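Cyclic UMP-AMP synthase (Rhodothermus marinus SG0.5JP17-172, PDB 6E0K) synthesises from UTP and ATP the cyclic dinucleotide 3',3'-cUAMP, a second messenger that triggers abortive infection in a bacterial CBASS antiphage defence system. Local coordinates at residues Phe193-Arg197 against Ala210-Glu216. Sequence-based numbering, arbitrary orientation.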
loop_
_atom_site.group_PDB
_atom_site.type_symbol
_atom_site.label_atom_id
_atom_site.label_comp_id
_atom_site.label_asym_id
_atom_site.label_seq_id
_atom_site.Cartn_x
_atom_site.Cartn_y
_atom_site.Cartn_z
ATOM N N PHE A 193 -6.880 -3.959 13.579
ATOM C CA PHE A 193 -5.524 -3.849 14.104
ATOM C C PHE A 193 -4.936 -2.459 13.877
ATOM O O PHE A 193 -4.206 -1.952 14.735
ATOM C CB PHE A 193 -4.634 -4.932 13.498
ATOM C CG PHE A 193 -4.819 -6.274 14.138
ATOM C CD1 PHE A 193 -4.520 -6.465 15.484
ATOM C CD2 PHE A 193 -5.277 -7.357 13.399
ATOM C CE1 PHE A 193 -4.692 -7.707 16.083
ATOM C CE2 PHE A 193 -5.429 -8.613 13.988
ATOM C CZ PHE A 193 -5.146 -8.779 15.345
ATOM N N LYS A 194 -5.235 -1.823 12.739
ATOM C CA LYS A 194 -4.803 -0.439 12.547
ATOM C C LYS A 194 -5.357 0.476 13.629
ATOM O O LYS A 194 -4.640 1.333 14.160
ATOM C CB LYS A 194 -5.231 0.071 11.163
ATOM C CG LYS A 194 -4.368 -0.411 10.036
ATOM C CD LYS A 194 -4.924 0.168 8.741
ATOM C CE LYS A 194 -4.052 -0.074 7.556
ATOM N NZ LYS A 194 -4.522 0.898 6.506
ATOM N N ASN A 195 -6.651 0.362 13.923
ATOM C CA ASN A 195 -7.226 1.207 14.967
ATOM C C ASN A 195 -6.706 0.841 16.356
ATOM O O ASN A 195 -6.544 1.729 17.206
ATOM C CB ASN A 195 -8.748 1.134 14.919
ATOM C CG ASN A 195 -9.365 2.264 14.104
ATOM O OD1 ASN A 195 -8.964 3.433 14.204
ATOM N ND2 ASN A 195 -10.342 1.917 13.281
ATOM N N ALA A 196 -6.448 -0.443 16.611
ATOM C CA ALA A 196 -5.829 -0.821 17.882
ATOM C C ALA A 196 -4.456 -0.174 18.025
ATOM O O ALA A 196 -4.132 0.403 19.069
ATOM C CB ALA A 196 -5.730 -2.342 17.977
ATOM N N ARG A 197 -3.647 -0.250 16.965
ATOM C CA ARG A 197 -2.348 0.415 16.927
ATOM C C ARG A 197 -2.475 1.913 17.193
ATOM O O ARG A 197 -1.760 2.472 18.033
ATOM C CB ARG A 197 -1.703 0.159 15.557
ATOM C CG ARG A 197 -0.459 0.976 15.238
ATOM C CD ARG A 197 -0.359 1.173 13.725
ATOM N NE ARG A 197 -1.492 1.949 13.263
ATOM C CZ ARG A 197 -1.805 2.209 11.994
ATOM N NH1 ARG A 197 -1.076 1.762 10.963
ATOM N NH2 ARG A 197 -2.878 2.944 11.756
ATOM N N ALA A 210 3.273 0.132 13.931
ATOM C CA ALA A 210 2.968 -0.764 12.821
ATOM C C ALA A 210 2.555 0.039 11.598
ATOM O O ALA A 210 1.361 0.275 11.380
ATOM C CB ALA A 210 1.871 -1.760 13.201
ATOM N N PRO A 211 3.515 0.477 10.786
ATOM C CA PRO A 211 3.172 1.234 9.578
ATOM C C PRO A 211 2.177 0.460 8.727
ATOM O O PRO A 211 2.277 -0.761 8.583
ATOM C CB PRO A 211 4.522 1.401 8.871
ATOM C CG PRO A 211 5.551 1.239 9.968
ATOM C CD PRO A 211 4.959 0.237 10.911
ATOM N N SER A 212 1.214 1.189 8.148
ATOM C CA SER A 212 0.030 0.554 7.572
ATOM C C SER A 212 0.384 -0.494 6.523
ATOM O O SER A 212 -0.146 -1.610 6.537
ATOM C CB SER A 212 -0.883 1.612 6.956
ATOM O OG SER A 212 -1.458 2.422 7.973
ATOM N N TYR A 213 1.265 -0.151 5.592
ATOM C CA TYR A 213 1.576 -1.102 4.534
ATOM C C TYR A 213 2.208 -2.370 5.102
ATOM O O TYR A 213 1.832 -3.487 4.725
ATOM C CB TYR A 213 2.487 -0.439 3.503
ATOM C CG TYR A 213 3.028 -1.383 2.459
ATOM C CD1 TYR A 213 2.233 -1.792 1.396
ATOM C CD2 TYR A 213 4.332 -1.852 2.531
ATOM C CE1 TYR A 213 2.725 -2.637 0.419
ATOM C CE2 TYR A 213 4.838 -2.716 1.560
ATOM C CZ TYR A 213 4.017 -3.106 0.509
ATOM O OH TYR A 213 4.500 -3.955 -0.470
ATOM N N PHE A 214 3.171 -2.217 6.020
ATOM C CA PHE A 214 3.813 -3.382 6.628
ATOM C C PHE A 214 2.815 -4.213 7.423
ATOM O O PHE A 214 2.895 -5.450 7.447
ATOM C CB PHE A 214 4.961 -2.940 7.536
ATOM C CG PHE A 214 6.131 -2.336 6.812
ATOM C CD1 PHE A 214 6.427 -2.693 5.508
ATOM C CD2 PHE A 214 6.940 -1.409 7.455
ATOM C CE1 PHE A 214 7.515 -2.137 4.852
ATOM C CE2 PHE A 214 8.022 -0.842 6.810
ATOM C CZ PHE A 214 8.312 -1.210 5.505
ATOM N N LEU A 215 1.857 -3.551 8.079
ATOM C CA LEU A 215 0.865 -4.287 8.858
ATOM C C LEU A 215 -0.044 -5.100 7.944
ATOM O O LEU A 215 -0.357 -6.256 8.251
ATOM C CB LEU A 215 0.053 -3.318 9.724
ATOM C CG LEU A 215 -1.058 -3.943 10.560
ATOM C CD1 LEU A 215 -0.501 -5.007 11.482
ATOM C CD2 LEU A 215 -1.773 -2.843 11.338
ATOM N N GLU A 216 -0.460 -4.522 6.807
ATOM C CA GLU A 216 -1.246 -5.281 5.832
ATOM C C GLU A 216 -0.477 -6.495 5.343
ATOM O O GLU A 216 -1.017 -7.607 5.278
ATOM C CB GLU A 216 -1.642 -4.396 4.642
ATOM C CG GLU A 216 -2.673 -3.348 4.998
ATOM C CD GLU A 216 -3.326 -2.669 3.792
ATOM O OE1 GLU A 216 -3.236 -3.155 2.627
ATOM O OE2 GLU A 216 -3.925 -1.608 4.025
HETATM O O HOH W 1 -3.435 4.411 9.344
#
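A buried contact of mixed polar and apolar character joins the middle of helix 186-202 to the start of helix 212-220 and the loop residues just before it, in the helical part of this CD-NTase that faces the nucleotidyltransferase sheet. The two helical segments run at 134° to each other, and their axes come no closer than 11.1 Å, so long side chains bridge the gap. Arg-197 makes both direct hydrogen bonds between the segments. Its NH1 donates a nearly linear hydrogen bond to the backbone O of Ala-210 (2.9 Å) and a second to OG of Ser-212 (3.1 Å), both lying near the guanidinium plane. One arginine thus grips the two residues flanking Pro-211, the N-cap of the second helix. Water 1 closes a small ring, 2.9 Å from Arg-197 NH2 and 3.1 Å from Ser-212 OG. The extended Lys-194 side chain passes Ser-212, with CE 3.6 Å from OG, and forms a salt bridge from NZ to Glu-216 OE2 (3.6 Å); Thr-53 hydrogen-bonds both charged groups, its O taking NZ and its OG1 meeting OE2. Beneath this polar layer Leu-215 inserts CD2 against Lys-194 CG (3.8 Å) and Phe-193 CB (4.1 Å), while Ala-210 CB rests on Arg-197 CD (3.7 Å). Lys-194 and Ser-212 both bind ATP, so the contact brings two parts of the nucleotide pocket together from separate helices, near Ser-48. On the apolar side, helix 269-285 packs Phe-275 against Ala-210 and Leu-215, and Phe-193 reaches on to helix 231-244 at Phe-235, Val-238 and Ile-239.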